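Local coordinates for aspartate--tRNA(Asp/Asn) ligase (Thermus thermophilus, PDB 1N9W), which catalyses the ATP-dependent attachment of L-aspartate to both tRNA(Asp) and tRNA(Asn), by way of an aspartyl-adenylate intermediate, at residues V127-L131 / L397-L402; L131-F135 / L215-V219; A258-S262 / L340-L344; A394-T398 / V407-R411. All blocks are in the same frame, centred on the assembly; numbering follows the deposited sequence.

Contact 1: V127-L131 / L397-L402; sequences VQAAL and LTQKLL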
# COMPACT_ATOMS: atom_id res chain seq x y z
N VAL B 127 0.93 3.35 14.26
CA VAL B 127 -0.31 2.63 14.45
C VAL B 127 -1.08 2.59 13.13
O VAL B 127 -1.65 1.57 12.76
CB VAL B 127 -1.16 3.29 15.58
CG1 VAL B 127 -2.55 2.67 15.65
CG2 VAL B 127 -0.45 3.10 16.92
N GLN B 128 -1.07 3.70 12.40
CA GLN B 128 -1.77 3.76 11.11
C GLN B 128 -1.19 2.74 10.12
O GLN B 128 -1.94 2.11 9.38
CB GLN B 128 -1.65 5.15 10.50
CG GLN B 128 -2.45 5.30 9.21
CD GLN B 128 -2.32 6.68 8.62
OE1 GLN B 128 -1.44 6.93 7.80
NE2 GLN B 128 -3.17 7.59 9.07
N ALA B 129 0.13 2.59 10.12
CA ALA B 129 0.78 1.65 9.22
C ALA B 129 0.31 0.25 9.59
O ALA B 129 0.13 -0.60 8.71
CB ALA B 129 2.30 1.75 9.33
N ALA B 130 0.12 0.01 10.87
CA ALA B 130 -0.34 -1.31 11.29
C ALA B 130 -1.78 -1.52 10.81
O ALA B 130 -2.08 -2.55 10.22
CB ALA B 130 -0.23 -1.45 12.81
N LEU B 131 -2.66 -0.54 11.02
CA LEU B 131 -4.06 -0.66 10.58
C LEU B 131 -4.17 -0.96 9.08
O LEU B 131 -4.99 -1.78 8.66
CB LEU B 131 -4.83 0.63 10.87
CG LEU B 131 -4.99 1.02 12.35
CD1 LEU B 131 -5.43 2.46 12.45
CD2 LEU B 131 -5.98 0.08 13.03
N LEU B 397 -10.04 7.29 11.52
CA LEU B 397 -10.09 6.07 12.29
C LEU B 397 -8.97 6.10 13.32
O LEU B 397 -9.19 5.91 14.51
CB LEU B 397 -9.92 4.86 11.38
CG LEU B 397 -9.76 3.49 12.04
CD1 LEU B 397 -10.91 3.23 13.01
CD2 LEU B 397 -9.72 2.45 10.94
N THR B 398 -7.76 6.38 12.84
CA THR B 398 -6.57 6.44 13.68
C THR B 398 -6.72 7.49 14.77
O THR B 398 -6.37 7.26 15.92
CB THR B 398 -5.30 6.78 12.85
OG1 THR B 398 -5.05 5.72 11.91
CG2 THR B 398 -4.09 6.96 13.74
N GLN B 399 -7.23 8.65 14.37
CA GLN B 399 -7.43 9.76 15.29
C GLN B 399 -8.34 9.37 16.44
O GLN B 399 -7.97 9.46 17.62
CB GLN B 399 -8.05 10.94 14.55
CG GLN B 399 -8.16 12.21 15.37
CD GLN B 399 -9.49 12.90 15.16
OE1 GLN B 399 -10.01 12.97 14.04
NE2 GLN B 399 -10.06 13.43 16.24
N LYS B 400 -9.55 8.93 16.10
CA LYS B 400 -10.52 8.54 17.11
C LYS B 400 -10.09 7.33 17.92
O LYS B 400 -10.42 7.21 19.11
CB LYS B 400 -11.88 8.31 16.45
CG LYS B 400 -12.64 9.61 16.22
CD LYS B 400 -12.94 10.26 17.58
CE LYS B 400 -13.50 11.66 17.43
NZ LYS B 400 -13.91 12.20 18.75
N LEU B 401 -9.35 6.43 17.30
CA LEU B 401 -8.87 5.22 17.98
C LEU B 401 -7.87 5.57 19.07
O LEU B 401 -7.87 4.96 20.14
CB LEU B 401 -8.21 4.28 16.97
CG LEU B 401 -7.72 2.92 17.48
CD1 LEU B 401 -8.92 2.05 17.80
CD2 LEU B 401 -6.86 2.24 16.42
N LEU B 402 -7.01 6.54 18.79
CA LEU B 402 -5.98 6.93 19.74
C LEU B 402 -6.31 8.12 20.63
O LEU B 402 -5.49 8.55 21.44
CB LEU B 402 -4.68 7.20 18.98
CG LEU B 402 -4.20 6.00 18.16
CD1 LEU B 402 -2.99 6.37 17.32
CD2 LEU B 402 -3.89 4.85 19.10
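Val127 and Leu402 reach for each other tip to tip, and a few ångströms away Leu131 and Leu401 do the same; these two aliphatic pairs join the motif 1 helix (119-141) of the class II synthetase catalytic domain to the helix of motif 3 (394-402). The CD1 methyl of Leu402 fits against the branch point of Val127, 4.0 Å from Val127 CB, with CG1 and CG2 little farther. In the second pair Leu131 CD2 stands 4.1 Å from Leu401 CD2. The other methyl of Leu131, CD1, parts from it toward the hydroxyl of Thr398, 3.3 Å from Thr398 OG1.

The polar part is packing too. Gln128 runs across Thr398 at about a right angle, its CB 3.7 Å from Thr398 OG1. That hydroxyl is already bonded to Ala394 O one helical turn back, so a threonine can sit in this buried place without needing a partner from the other helix.

The axes of segments 127-131 and 397-402 pass 10.5 Å apart, at 118°. Leu242 and Ala245 of helix 227-248 cover Leu131, Phe341 and Ile346 of the hairpin strands 336-341 and 344-351 back Leu397, and Phe148 of the second subunit packs on Gln128.

Contact 2: L131-F135 / L215-V219; sequences LVRGF and LSLDV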
# COMPACT_ATOMS: atom_id res chain seq x y z
N LEU B 131 -2.66 -0.54 11.02
CA LEU B 131 -4.06 -0.66 10.58
C LEU B 131 -4.17 -0.96 9.08
O LEU B 131 -4.99 -1.78 8.66
CB LEU B 131 -4.83 0.63 10.87
CG LEU B 131 -4.99 1.02 12.35
CD1 LEU B 131 -5.43 2.46 12.45
CD2 LEU B 131 -5.98 0.08 13.03
N VAL B 132 -3.36 -0.28 8.28
CA VAL B 132 -3.39 -0.49 6.84
C VAL B 132 -2.88 -1.89 6.48
O VAL B 132 -3.38 -2.52 5.54
CB VAL B 132 -2.56 0.60 6.12
CG1 VAL B 132 -2.47 0.32 4.64
CG2 VAL B 132 -3.20 1.96 6.37
N ARG B 133 -1.88 -2.37 7.21
CA ARG B 133 -1.33 -3.70 6.96
C ARG B 133 -2.44 -4.72 7.22
O ARG B 133 -2.63 -5.66 6.44
CB ARG B 133 -0.13 -3.97 7.89
CG ARG B 133 0.56 -5.34 7.71
CD ARG B 133 1.60 -5.57 8.82
NE ARG B 133 2.56 -4.47 8.84
CZ ARG B 133 2.96 -3.84 9.94
NH1 ARG B 133 2.50 -4.19 11.14
NH2 ARG B 133 3.81 -2.82 9.83
N GLY B 134 -3.19 -4.52 8.30
CA GLY B 134 -4.29 -5.42 8.64
C GLY B 134 -5.36 -5.37 7.57
O GLY B 134 -5.97 -6.38 7.22
N PHE B 135 -5.58 -4.17 7.05
CA PHE B 135 -6.56 -3.92 6.00
C PHE B 135 -6.27 -4.79 4.79
O PHE B 135 -7.14 -5.53 4.33
CB PHE B 135 -6.49 -2.44 5.61
CG PHE B 135 -7.42 -2.05 4.51
CD1 PHE B 135 -8.78 -1.83 4.78
CD2 PHE B 135 -6.95 -1.87 3.22
CE1 PHE B 135 -9.64 -1.44 3.76
CE2 PHE B 135 -7.81 -1.48 2.19
CZ PHE B 135 -9.16 -1.27 2.46
N LEU B 215 -5.77 9.94 3.46
CA LEU B 215 -5.58 8.55 3.05
C LEU B 215 -6.92 7.82 3.08
O LEU B 215 -7.60 7.79 4.11
CB LEU B 215 -4.59 7.86 3.99
CG LEU B 215 -4.09 6.47 3.60
CD1 LEU B 215 -3.42 6.52 2.24
CD2 LEU B 215 -3.12 5.95 4.65
N SER B 216 -7.30 7.24 1.95
CA SER B 216 -8.57 6.52 1.88
C SER B 216 -8.35 5.04 1.61
O SER B 216 -7.59 4.67 0.71
CB SER B 216 -9.43 7.13 0.78
OG SER B 216 -10.71 6.52 0.75
N LEU B 217 -9.02 4.19 2.39
CA LEU B 217 -8.91 2.75 2.20
C LEU B 217 -10.22 2.33 1.56
O LEU B 217 -11.23 2.14 2.25
CB LEU B 217 -8.70 2.04 3.55
CG LEU B 217 -7.78 2.75 4.56
CD1 LEU B 217 -7.83 1.99 5.88
CD2 LEU B 217 -6.36 2.85 4.03
N ASP B 218 -10.20 2.20 0.24
CA ASP B 218 -11.36 1.85 -0.55
C ASP B 218 -11.51 0.35 -0.81
O ASP B 218 -10.53 -0.37 -1.04
CB ASP B 218 -11.31 2.60 -1.88
CG ASP B 218 -11.21 4.11 -1.70
OD1 ASP B 218 -11.01 4.82 -2.71
OD2 ASP B 218 -11.34 4.59 -0.56
N VAL B 219 -12.76 -0.10 -0.79
CA VAL B 219 -13.09 -1.50 -1.01
C VAL B 219 -14.29 -1.56 -1.97
O VAL B 219 -15.25 -0.82 -1.81
CB VAL B 219 -13.48 -2.20 0.31
CG1 VAL B 219 -13.67 -3.69 0.08
CG2 VAL B 219 -12.41 -1.96 1.37
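The Phe135 ring receives Leu217 on one face, with CB of Leu217 3.5 Å above the ring plane and displaced toward the rim, while the carbonyl oxygen of Asp218 lies at its edge, in plane. This is the long helix of class II synthetase motif 1, helix 119-141, packed on strand 215-222 of the mainly antiparallel catalytic sheet, a strand that corresponds to the second one of motif 2. Segments 131-135 and 215-219 run nearly in the same direction, 15° apart, with axes 10.7 Å from each other.

Leu217 CB makes a CH-pi contact, 3.7 Å from the Phe135 ring centroid. The ring gets there because CG is anti to the backbone N (chi1 178°), which carries it out from the helix to slide past Leu217 and Val219. Leu237 and Met241 of helix 227-248 also touch it. The flat ring fits here because it gives a face to Leu217 CB while its CZ end reaches Val219. Cut back to an alanine, this position is likely to lose the face that Leu217 CB rests on and to leave a gap beside Val219 CG2.

One turn earlier Val132 fills the space toward Leu215 and Leu217 with one methyl: its CG2 lies 4.0 Å from Leu217 CD2 and 4.3 Å from Leu215 CD2. Phe148 of the second subunit packs on Val132 and Leu215. At the far end of the ring, Phe135 CZ comes within 3.5 Å of Val219 CG2, from an oblique direction.

Contact 3: A258-S262 / L340-L344; sequences ATWPS and LFRGL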
# COMPACT_ATOMS: atom_id res chain seq x y z
N ALA B 258 -4.18 5.51 24.80
CA ALA B 258 -5.51 5.49 24.20
C ALA B 258 -6.34 4.34 24.76
O ALA B 258 -5.84 3.23 24.93
CB ALA B 258 -5.38 5.34 22.68
N THR B 259 -7.61 4.60 25.05
CA THR B 259 -8.50 3.55 25.56
C THR B 259 -9.04 2.79 24.34
O THR B 259 -9.53 3.41 23.39
CB THR B 259 -9.68 4.14 26.36
OG1 THR B 259 -10.48 4.97 25.51
CG2 THR B 259 -9.18 4.96 27.54
N TRP B 260 -8.97 1.47 24.37
CA TRP B 260 -9.44 0.68 23.23
C TRP B 260 -10.95 0.64 23.09
O TRP B 260 -11.68 0.53 24.08
CB TRP B 260 -8.88 -0.74 23.30
CG TRP B 260 -8.51 -1.29 21.94
CD1 TRP B 260 -9.01 -2.41 21.36
CD2 TRP B 260 -7.56 -0.74 21.02
NE1 TRP B 260 -8.44 -2.60 20.12
CE2 TRP B 260 -7.56 -1.58 19.88
CE3 TRP B 260 -6.75 0.40 21.03
CZ2 TRP B 260 -6.74 -1.34 18.78
CZ3 TRP B 260 -5.93 0.64 19.93
CH2 TRP B 260 -5.94 -0.22 18.81
N PRO B 261 -11.45 0.72 21.85
CA PRO B 261 -12.89 0.69 21.54
C PRO B 261 -13.52 -0.66 21.82
O PRO B 261 -12.83 -1.64 22.13
CB PRO B 261 -12.93 1.02 20.04
CG PRO B 261 -11.65 1.74 19.79
CD PRO B 261 -10.67 0.97 20.63
N SER B 262 -14.84 -0.71 21.69
CA SER B 262 -15.60 -1.94 21.89
C SER B 262 -15.41 -2.78 20.63
O SER B 262 -15.17 -2.24 19.55
CB SER B 262 -17.08 -1.62 22.12
OG SER B 262 -17.57 -0.70 21.15
N LEU B 340 -20.22 5.34 11.91
CA LEU B 340 -19.84 6.35 12.88
C LEU B 340 -18.97 5.72 13.94
O LEU B 340 -19.37 4.74 14.57
CB LEU B 340 -21.07 6.97 13.54
CG LEU B 340 -21.97 7.81 12.64
CD1 LEU B 340 -23.10 8.39 13.48
CD2 LEU B 340 -21.16 8.92 11.98
N PHE B 341 -17.78 6.26 14.12
CA PHE B 341 -16.86 5.73 15.11
C PHE B 341 -16.63 6.81 16.16
O PHE B 341 -16.04 7.85 15.88
CB PHE B 341 -15.54 5.33 14.46
CG PHE B 341 -14.50 4.84 15.42
CD1 PHE B 341 -14.81 3.86 16.36
CD2 PHE B 341 -13.21 5.35 15.38
CE1 PHE B 341 -13.84 3.38 17.23
CE2 PHE B 341 -12.23 4.87 16.25
CZ PHE B 341 -12.55 3.89 17.18
N ARG B 342 -17.11 6.55 17.37
CA ARG B 342 -16.97 7.51 18.46
C ARG B 342 -17.41 8.92 18.06
O ARG B 342 -16.80 9.90 18.45
CB ARG B 342 -15.51 7.53 18.95
CG ARG B 342 -15.16 6.32 19.82
CD ARG B 342 -13.70 6.27 20.24
NE ARG B 342 -13.50 5.16 21.18
CZ ARG B 342 -12.31 4.72 21.60
NH1 ARG B 342 -11.19 5.28 21.17
NH2 ARG B 342 -12.26 3.69 22.44
N GLY B 343 -18.48 8.99 17.27
CA GLY B 343 -19.01 10.29 16.86
C GLY B 343 -18.54 10.84 15.53
O GLY B 343 -19.08 11.83 15.03
N LEU B 344 -17.53 10.20 14.94
CA LEU B 344 -17.01 10.67 13.66
C LEU B 344 -17.29 9.68 12.53
O LEU B 344 -17.23 8.47 12.72
CB LEU B 344 -15.50 10.91 13.78
CG LEU B 344 -14.83 11.58 12.58
CD1 LEU B 344 -15.46 12.94 12.33
CD2 LEU B 344 -13.34 11.71 12.85
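Arg342 reaches out of a tight turn to hold the main chain at Thr259: its NH2 donates to Thr259 O at 2.9 Å, with an N-H...O angle of 159°. The oxygen lies near the guanidinium plane, whereas the donor stands 45° out of the carbonyl plane. Arg342 NH1 adds a weak bond to the same oxygen at 3.3 Å. NE forms a salt bridge with Asp310, and NH1 has a stronger partner in Lys400 O, so every nitrogen of the guanidinium has an acceptor. Asp310 in turn takes the backbone N of Ser262.

Pro261 N, by contrast, has no hydrogen to share with the nearby NH2; the proline serves as an apolar lid. Its CG lies 3.3 Å above the guanidinium plane, and 3.5 Å from Phe341 CZ at the ring edge. A leucine in place of Arg342 would probably leave Thr259 O without this donor and Asp310 without its counter-charge.

The turn from Phe341 to Leu344, type I', is the two-residue kind that closes beta hairpins, here joining strands 336-341 and 344-351. Phe341, at the end of strand 336-341, stacks on Trp311 of the neighbouring strand 311-315, while Trp260 and Pro261 rest on Leu401 of helix 394-402.

Contact 4: A394-T398 / V407-R411; sequences AERLT and VRYAR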
# COMPACT_ATOMS: atom_id res chain seq x y z
N ALA B 394 -8.74 6.64 6.71
CA ALA B 394 -7.62 6.16 7.51
C ALA B 394 -7.26 7.06 8.70
O ALA B 394 -7.22 6.59 9.83
CB ALA B 394 -6.39 5.95 6.61
N GLU B 395 -7.01 8.34 8.45
CA GLU B 395 -6.64 9.24 9.53
C GLU B 395 -7.71 9.42 10.61
O GLU B 395 -7.37 9.50 11.79
CB GLU B 395 -6.25 10.62 9.00
CG GLU B 395 -4.88 10.68 8.38
CD GLU B 395 -4.91 10.41 6.90
OE1 GLU B 395 -5.47 9.36 6.50
OE2 GLU B 395 -4.40 11.25 6.13
N ARG B 396 -8.97 9.49 10.21
CA ARG B 396 -10.05 9.67 11.19
C ARG B 396 -10.13 8.47 12.11
O ARG B 396 -10.30 8.61 13.32
CB ARG B 396 -11.39 9.86 10.50
CG ARG B 396 -11.56 11.21 9.89
CD ARG B 396 -12.93 11.33 9.28
NE ARG B 396 -13.17 12.70 8.84
CZ ARG B 396 -14.27 13.12 8.23
NH1 ARG B 396 -15.26 12.28 7.97
NH2 ARG B 396 -14.37 14.39 7.88
N LEU B 397 -10.04 7.29 11.52
CA LEU B 397 -10.09 6.07 12.29
C LEU B 397 -8.97 6.10 13.32
O LEU B 397 -9.19 5.91 14.51
CB LEU B 397 -9.92 4.86 11.38
CG LEU B 397 -9.76 3.49 12.04
CD1 LEU B 397 -10.91 3.23 13.01
CD2 LEU B 397 -9.72 2.45 10.94
N THR B 398 -7.76 6.38 12.84
CA THR B 398 -6.57 6.44 13.68
C THR B 398 -6.72 7.49 14.77
O THR B 398 -6.37 7.26 15.92
CB THR B 398 -5.30 6.78 12.85
OG1 THR B 398 -5.05 5.72 11.91
CG2 THR B 398 -4.09 6.96 13.74
N VAL B 407 -7.37 15.49 13.44
CA VAL B 407 -6.91 14.58 12.40
C VAL B 407 -5.48 14.79 11.91
O VAL B 407 -4.85 13.85 11.41
CB VAL B 407 -7.87 14.63 11.18
CG1 VAL B 407 -7.65 15.92 10.40
CG2 VAL B 407 -7.67 13.42 10.31
N ARG B 408 -4.96 16.00 12.04
CA ARG B 408 -3.61 16.30 11.57
C ARG B 408 -2.55 15.50 12.32
O ARG B 408 -1.42 15.34 11.84
CB ARG B 408 -3.32 17.80 11.71
CG ARG B 408 -4.43 18.70 11.17
CD ARG B 408 -3.99 20.15 11.00
NE ARG B 408 -3.11 20.32 9.84
CZ ARG B 408 -2.61 21.49 9.43
NH1 ARG B 408 -2.91 22.60 10.09
NH2 ARG B 408 -1.83 21.55 8.36
N TYR B 409 -2.91 14.99 13.50
CA TYR B 409 -2.01 14.20 14.33
C TYR B 409 -1.81 12.78 13.80
O TYR B 409 -0.99 12.03 14.33
CB TYR B 409 -2.55 14.12 15.77
CG TYR B 409 -2.30 15.36 16.59
CD1 TYR B 409 -2.75 16.61 16.17
CD2 TYR B 409 -1.59 15.29 17.79
CE1 TYR B 409 -2.50 17.75 16.91
CE2 TYR B 409 -1.33 16.43 18.55
CZ TYR B 409 -1.79 17.66 18.10
OH TYR B 409 -1.53 18.81 18.82
N ALA B 410 -2.55 12.41 12.76
CA ALA B 410 -2.44 11.08 12.17
C ALA B 410 -1.88 11.19 10.77
O ALA B 410 -1.84 10.22 10.01
CB ALA B 410 -3.81 10.42 12.13
N ARG B 411 -1.43 12.40 10.43
CA ARG B 411 -0.87 12.70 9.12
C ARG B 411 0.59 13.11 9.32
O ARG B 411 0.90 13.88 10.23
CB ARG B 411 -1.68 13.85 8.50
CG ARG B 411 -1.43 14.15 7.04
CD ARG B 411 -2.05 13.10 6.13
NE ARG B 411 -1.99 13.51 4.72
CZ ARG B 411 -2.38 12.75 3.70
NH1 ARG B 411 -2.87 11.53 3.91
NH2 ARG B 411 -2.29 13.21 2.46
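Glu395 and Arg411 form a buried salt bridge in which both chains have to bend. The glutamate puts CG beside its own backbone N and then kinks at chi2 (91°), away from a staggered value, which turns the carboxylate aside instead of letting it extend. Arg411 also bends at chi2, with the rest of the chain extended, and its NH1 arrives 2.7 Å from Glu395 OE2 on the syn side. The bond is far from straight, 131° at the hydrogen; the oxygen is tilted from the guanidinium plane, in keeping with the bent bond, although carboxylate and guanidinium are turned only 10° from each other. Both groups have a further partner: OE1 of Glu395 accepts from the backbone N of Leu215, and Arg411 also pairs with Glu213.

Helix 394-402 follows the glycine-ended strand 387-393, the strand-helix unit of class II motif 3. Arg396 matches the motif's arginine, predicted with Ala394 and Glu395 to belong to the ATP site; it starts away from segment 407-411, and its NH1 is bonded to Glu345 O.

The 3-10 segment 407-410 brings small apolar groups to the helix. Val407 sets its CG2 3.4 Å from Glu395 CB. Ala410 is short enough to nestle on the helix, its CB 3.7 Å from Glu395 O and 3.8 Å from Thr398 CG2. Besides the Thr398 hydroxyl, which stands well out of its carbonyl plane, Ala394 O accepts the backbone Thr398 N at 3.1 Å.

Contacts 1, 2 and 4 are buried near the middle of the chain, whereas contact 3 lies at the surface. Contacts 1 and 2 start from one helix, 119-141, share Leu131, and are almost wholly apolar; both also touch the second subunit, as befits the dimer-forming motif 1 helix. Contacts 1 and 4 share Thr398 of helix 394-402; contact 1 is mainly aliphatic, while contact 4 adds a salt bridge to small apolar packing. Leu215 of contact 2 ties strand 215-219 to the start of that helix in contact 4. Contact 3, an arginine-to-backbone link, reaches contact 1 through Lys400 and Leu401, but stays about 6 Å from contact 2 at the nearest atoms.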